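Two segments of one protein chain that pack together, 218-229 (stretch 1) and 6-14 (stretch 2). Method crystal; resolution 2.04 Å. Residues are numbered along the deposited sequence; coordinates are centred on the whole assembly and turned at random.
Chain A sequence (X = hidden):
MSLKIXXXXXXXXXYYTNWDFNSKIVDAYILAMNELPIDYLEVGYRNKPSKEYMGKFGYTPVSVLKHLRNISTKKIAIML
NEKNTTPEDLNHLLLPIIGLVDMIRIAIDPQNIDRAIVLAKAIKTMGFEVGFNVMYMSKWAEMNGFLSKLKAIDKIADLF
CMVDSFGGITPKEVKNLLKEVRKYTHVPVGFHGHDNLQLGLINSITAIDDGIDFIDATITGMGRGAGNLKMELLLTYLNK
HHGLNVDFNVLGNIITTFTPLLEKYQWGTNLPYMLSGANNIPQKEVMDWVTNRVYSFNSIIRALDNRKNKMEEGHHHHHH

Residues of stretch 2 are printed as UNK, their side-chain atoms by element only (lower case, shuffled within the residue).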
ATOM      1  N   THR A 218      -5.851  11.974   2.859  1.00  8.57           N
ATOM      2  CA  THR A 218      -6.088  12.360   4.245  1.00  6.79           C
ATOM      3  C   THR A 218      -4.890  11.951   5.102  1.00  7.75           C
ATOM      4  O   THR A 218      -4.149  11.038   4.737  1.00  7.54           O
ATOM      5  CB  THR A 218      -7.364  11.686   4.820  1.00  6.86           C
ATOM      6  OG1 THR A 218      -7.200  10.261   4.829  1.00  5.16           O
ATOM      7  CG2 THR A 218      -8.586  12.046   3.978  1.00  4.37           C
ATOM      8  N   ILE A 219      -4.697  12.635   6.227  1.00  8.53           N
ATOM      9  CA  ILE A 219      -3.592  12.333   7.136  1.00  8.49           C
ATOM     10  C   ILE A 219      -3.781  10.926   7.724  1.00  9.63           C
ATOM     11  O   ILE A 219      -4.806  10.623   8.335  1.00  9.69           O
ATOM     12  CB  ILE A 219      -3.509  13.392   8.263  1.00  8.62           C
ATOM     13  CG1 ILE A 219      -3.202  14.769   7.654  1.00  8.81           C
ATOM     14  CG2 ILE A 219      -2.450  12.999   9.287  1.00  8.95           C
ATOM     15  CD1 ILE A 219      -1.900  14.833   6.861  1.00  8.77           C
ATOM     16  N   THR A 220      -2.766  10.087   7.515  1.00  8.44           N
ATOM     17  CA  THR A 220      -2.720   8.679   7.921  1.00  7.98           C
ATOM     18  C   THR A 220      -3.761   7.843   7.187  1.00  7.04           C
ATOM     19  O   THR A 220      -4.036   6.713   7.576  1.00  5.97           O
ATOM     20  CB  THR A 220      -2.888   8.458   9.460  1.00  6.76           C
ATOM     21  OG1 THR A 220      -4.203   8.832   9.872  1.00  8.41           O
ATOM     22  CG2 THR A 220      -1.860   9.269  10.245  1.00  5.93           C
ATOM     23  N   GLY A 221      -4.321   8.399   6.112  1.00  6.40           N
ATOM     24  CA  GLY A 221      -5.325   7.686   5.332  1.00  6.34           C
ATOM     25  C   GLY A 221      -6.658   7.545   6.048  1.00  6.43           C
ATOM     26  O   GLY A 221      -7.530   6.791   5.618  1.00  6.21           O
HETATM   27  N   MSE A 222      -6.816   8.279   7.144  1.00  6.89           N
HETATM   28  CA  MSE A 222      -8.040   8.238   7.941  1.00  7.73           C
HETATM   29  C   MSE A 222      -9.286   8.293   7.065  1.00  7.91           C
HETATM   30  O   MSE A 222      -9.446   9.189   6.230  1.00  6.05           O
HETATM   31  CB  MSE A 222      -8.059   9.393   8.950  1.00  8.34           C
HETATM   32  CG  MSE A 222      -9.228   9.355   9.929  1.00 11.93           C
HETATM   33 SE   MSE A 222      -9.142  10.813  11.215  1.00 22.73          SE
HETATM   34  CE  MSE A 222     -10.279  10.094  12.614  1.00 12.04           C
ATOM     35  N   GLY A 223     -10.162   7.317   7.274  1.00  7.19           N
ATOM     36  CA  GLY A 223     -11.393   7.210   6.515  1.00  8.30           C
ATOM     37  C   GLY A 223     -12.034   5.900   6.923  1.00 10.04           C
ATOM     38  O   GLY A 223     -11.377   5.064   7.539  1.00 10.16           O
ATOM     39  N   ARG A 224     -13.305   5.704   6.598  1.00 11.51           N
ATOM     40  CA  ARG A 224     -13.965   4.464   6.987  1.00 13.62           C
ATOM     41  C   ARG A 224     -13.351   3.244   6.296  1.00 12.86           C
ATOM     42  O   ARG A 224     -12.846   3.332   5.169  1.00 10.56           O
ATOM     43  CB  ARG A 224     -15.472   4.545   6.702  1.00 16.68           C
ATOM     44  CG  ARG A 224     -15.838   4.932   5.280  1.00 21.99           C
ATOM     45  CD  ARG A 224     -17.361   4.969   5.100  1.00 26.49           C
ATOM     46  NE  ARG A 224     -18.009   6.040   5.860  1.00 30.35           N
ATOM     47  CZ  ARG A 224     -18.169   7.286   5.419  1.00 31.88           C
ATOM     48  NH1 ARG A 224     -17.725   7.630   4.214  1.00 33.85           N
ATOM     49  NH2 ARG A 224     -18.780   8.191   6.177  1.00 29.76           N
ATOM     50  N   GLY A 225     -13.382   2.112   6.994  1.00 11.13           N
ATOM     51  CA  GLY A 225     -12.835   0.882   6.450  1.00 10.24           C
ATOM     52  C   GLY A 225     -11.345   0.922   6.169  1.00 10.02           C
ATOM     53  O   GLY A 225     -10.541   1.242   7.052  1.00 10.67           O
ATOM     54  N   ALA A 226     -10.983   0.594   4.931  1.00 10.51           N
ATOM     55  CA  ALA A 226      -9.588   0.569   4.504  1.00 11.74           C
ATOM     56  C   ALA A 226      -9.006   1.975   4.403  1.00 11.02           C
ATOM     57  O   ALA A 226      -7.794   2.149   4.310  1.00 12.00           O
ATOM     58  CB  ALA A 226      -9.463  -0.148   3.165  1.00  9.99           C
ATOM     59  N   GLY A 227      -9.879   2.974   4.403  1.00 11.39           N
ATOM     60  CA  GLY A 227      -9.413   4.347   4.347  1.00 11.59           C
ATOM     61  C   GLY A 227      -9.030   4.893   2.989  1.00 10.11           C
ATOM     62  O   GLY A 227      -9.316   4.289   1.955  1.00 10.51           O
ATOM     63  N   ASN A 228      -8.370   6.047   3.007  1.00  9.57           N
ATOM     64  CA  ASN A 228      -7.948   6.737   1.791  1.00  9.55           C
ATOM     65  C   ASN A 228      -6.439   6.705   1.582  1.00  8.35           C
ATOM     66  O   ASN A 228      -5.697   6.097   2.353  1.00  8.67           O
ATOM     67  CB  ASN A 228      -8.388   8.204   1.846  1.00  8.63           C
ATOM     68  CG  ASN A 228      -9.870   8.363   2.079  1.00  8.88           C
ATOM     69  OD1 ASN A 228     -10.299   8.841   3.126  1.00 11.89           O
ATOM     70  ND2 ASN A 228     -10.661   7.968   1.103  1.00  8.70           N
ATOM     71  N   LEU A 229      -5.992   7.355   0.515  1.00  7.67           N
ATOM     72  CA  LEU A 229      -4.570   7.449   0.238  1.00  7.52           C
ATOM     73  C   LEU A 229      -4.005   8.271   1.391  1.00  8.64           C
ATOM     74  O   LEU A 229      -4.604   9.273   1.781  1.00  6.86           O
ATOM     75  CB  LEU A 229      -4.338   8.192  -1.080  1.00  8.64           C
ATOM     76  CG  LEU A 229      -2.952   8.786  -1.339  1.00  6.85           C
ATOM     77  CD1 LEU A 229      -1.891   7.699  -1.318  1.00  6.60           C
ATOM     78  CD2 LEU A 229      -2.965   9.487  -2.681  1.00  7.33           C
ATOM     79  N   UNK A   6      -5.853  18.143  -2.333  1.00  8.20           N
ATOM     80  CA  UNK A   6      -6.930  18.371  -1.377  1.00  8.16           C
ATOM     81  C   UNK A   6      -6.941  17.345  -0.254  1.00  7.69           C
ATOM     82  O   UNK A   6      -6.923  16.136  -0.493  1.00  9.15           O
ATOM     83  c   UNK A   6      -9.559  18.615  -1.283  1.00  6.62           C
ATOM     84  c   UNK A   6     -10.000  17.340  -0.574  1.00  5.86           C
ATOM     85  c   UNK A   6     -10.662  19.121  -2.211  1.00  7.08           C
ATOM     86  c   UNK A   6      -8.285  18.355  -2.100  1.00  7.14           C
ATOM     87  N   UNK A   7      -6.967  17.835   0.979  1.00  7.91           N
ATOM     88  CA  UNK A   7      -7.006  16.954   2.136  1.00  6.31           C
ATOM     89  C   UNK A   7      -8.402  17.003   2.742  1.00  7.34           C
ATOM     90  O   UNK A   7      -8.948  18.087   2.993  1.00  7.70           O
ATOM     91  c   UNK A   7      -5.961  17.377   3.166  1.00  6.06           C
ATOM     92  o   UNK A   7      -6.780  16.609   5.259  1.00  8.54           O
ATOM     93  c   UNK A   7      -5.925  16.460   4.365  1.00  5.41           C
ATOM     94  o   UNK A   7      -5.050  15.574   4.409  1.00  7.55           O
ATOM     95  N   UNK A   8      -8.984  15.827   2.956  1.00  8.51           N
ATOM     96  CA  UNK A   8     -10.322  15.731   3.524  1.00  9.36           C
ATOM     97  C   UNK A   8     -10.364  14.911   4.808  1.00  8.93           C
ATOM     98  O   UNK A   8     -11.349  14.232   5.086  1.00  9.73           O
ATOM     99  s   UNK A   8     -10.775  13.595   1.699  1.00 10.93           S
ATOM    100  c   UNK A   8     -11.299  15.146   2.490  1.00 10.10           C
ATOM    101  N   UNK A   9      -9.301  15.004   5.599  1.00  8.81           N
ATOM    102  CA  UNK A   9      -9.200  14.266   6.857  1.00  9.76           C
ATOM    103  C   UNK A   9     -10.427  14.381   7.769  1.00  9.28           C
ATOM    104  O   UNK A   9     -11.031  13.370   8.133  1.00  9.55           O
ATOM    105  c   UNK A   9      -7.951  14.720   7.659  1.00  8.74           C
ATOM    106  o   UNK A   9      -6.782  14.607   6.835  1.00  7.66           O
ATOM    107  c   UNK A   9      -7.774  13.860   8.897  1.00  7.06           C
ATOM    108  N   UNK A  10     -10.800  15.603   8.135  1.00 10.50           N
ATOM    109  CA  UNK A  10     -11.942  15.811   9.033  1.00 10.63           C
ATOM    110  C   UNK A  10     -13.296  15.360   8.491  1.00 10.86           C
ATOM    111  O   UNK A  10     -14.118  14.815   9.233  1.00 10.42           O
ATOM    112  c   UNK A  10     -12.035  17.286   9.443  1.00  9.68           C
ATOM    113  c   UNK A  10     -10.450  17.040  11.369  1.00 10.62           C
ATOM    114  c   UNK A  10     -10.813  17.882  10.149  1.00  9.60           C
ATOM    115  c   UNK A  10     -11.114  19.315  10.565  1.00  8.46           C
ATOM    116  N   UNK A  11     -13.527  15.592   7.202  1.00 10.13           N
ATOM    117  CA  UNK A  11     -14.790  15.226   6.570  1.00 11.42           C
ATOM    118  C   UNK A  11     -14.938  13.716   6.415  1.00 13.85           C
ATOM    119  O   UNK A  11     -15.980  13.141   6.732  1.00 12.77           O
ATOM    120  n   UNK A  11     -16.179  12.176   2.036  1.00 13.86           N
ATOM    121  c   UNK A  11     -16.370  14.391   3.766  1.00 12.07           C
ATOM    122  c   UNK A  11     -16.247  15.730   4.489  1.00 10.85           C
ATOM    123  c   UNK A  11     -14.898  15.900   5.193  1.00 11.10           C
ATOM    124  n   UNK A  11     -14.611  13.246   0.752  1.00 13.55           N
ATOM    125  c   UNK A  11     -15.425  13.241   1.798  1.00 14.33           C
ATOM    126  n   UNK A  11     -15.493  14.301   2.599  1.00 11.08           N
ATOM    127  N   UNK A  12     -13.878  13.081   5.932  1.00 15.74           N
ATOM    128  CA  UNK A  12     -13.874  11.647   5.696  1.00 17.38           C
ATOM    129  C   UNK A  12     -13.521  10.817   6.925  1.00 18.17           C
ATOM    130  O   UNK A  12     -13.955   9.672   7.052  1.00 20.74           O
ATOM    131  c   UNK A  12     -13.509  10.456   3.498  1.00 21.06           C
ATOM    132  o   UNK A  12     -12.732   9.850   2.736  1.00 23.08           O
ATOM    133  o   UNK A  12     -14.756  10.374   3.417  1.00 22.88           O
ATOM    134  c   UNK A  12     -12.903  11.344   4.558  1.00 19.78           C
ATOM    135  N   UNK A  13     -12.742  11.390   7.834  1.00 16.88           N
ATOM    136  CA  UNK A  13     -12.360  10.656   9.027  1.00 16.62           C
ATOM    137  C   UNK A  13     -13.327  10.807  10.190  1.00 16.31           C
ATOM    138  O   UNK A  13     -13.257  10.043  11.154  1.00 15.14           O
ATOM    139  N   UNK A  14     -14.228  11.788  10.094  1.00 15.01           N
ATOM    140  CA  UNK A  14     -15.194  12.033  11.154  1.00 14.34           C
ATOM    141  C   UNK A  14     -16.083  10.842  11.475  1.00 16.03           C
ATOM    142  O   UNK A  14     -16.648  10.750  12.562  1.00 15.12           O
TER
HETATM  143  O   HOH W   1     -14.867   7.831   5.266  1.00 26.33           O

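Position 6 carries four side-chain carbons forked at the second, and none touches stretch 1; the fork identifies Leu6, which lies on the strand outside the contact. Position 7 has two carbons, the second bearing two oxygens, one of which lies against Thr218 CA. That short carboxylate is Asp7. Its CA-to-CB bond points sideways, but the end of the side chain comes nearer, placing OD2 of Asp7 3.4 Å from Thr218 CA.

At position 8 one carbon is followed by sulfur, and the sulfur lies against the methyl of Thr218, so the residue is Cys8, at the N-cap position of the helix. Cys8 SG lies 3.5 Å from Thr218 CG2. Position 9 shows one carbon carrying an oxygen and a carbon, and the oxygen accepts a hydrogen bond from Ile219 N; the branching at CB defines Thr9. The bond from Ile219 N to Thr9 OG1 measures 2.9 Å, with a nearly straight N-H...O angle of 170°. The same Thr9 OG1 donates to Asp7 OD1 at 2.5 Å, and Thr9 N also donates to Asp7 OD1, at 3.0 Å, so the carboxylate holds the hydroxyl in place from within its own stretch.

Position 10 again has four carbons forked at the second, but its CA-to-CB bond points away and the side chain stays out of contact with stretch 1: Leu10. Position 11 runs through three carbons and a nitrogen to a carbon carrying two more nitrogens, and its end comes nearer to stretch 1 without touching it; this guanidinium belongs to Arg11.

Position 12 has two carbons, the second with two oxygens, one of them near the Arg224 guanidinium, hence Asp12. Arg11 NH1 forms a salt bridge with Asp12 OD1 at 2.7 Å. Arg224 NH1 is 4.1 Å from Asp12 OD1, but this oxygen lies well out of the guanidinium plane, leaving only proximity of charge. Water 1 donates to Asp12 O at 2.7 Å and accepts from Arg224 N at 3.0 Å, bridging the backbones.

Position 13 has no side-chain atoms, and its carbonyl oxygen meets the end of selenomethionine Met222; it is Gly13. An ideal CB on Gly13 would lie 2.5 Å from Met222 CG, a clash. The bare backbone lets Met222 extend past it, with CE of Met222 3.3 Å from Gly13 O. Position 14 also lacks a side chain and touches nothing on stretch 1: Gly14.

The contact buries 482 Å², both sides summed. One direct hydrogen bond, Ile219 N to Thr9 OG1, anchors it near Thr218, whose CG2 packs 3.4 Å from Thr9 N. Farther along, Gly223 CA approaches Asp12 O at 3.6 Å in a CA-H...O contact with an angle of 168° at hydrogen, and water 1 adds its bridge there.

Stretch 2, residues 6-14: LDCTLRDGG
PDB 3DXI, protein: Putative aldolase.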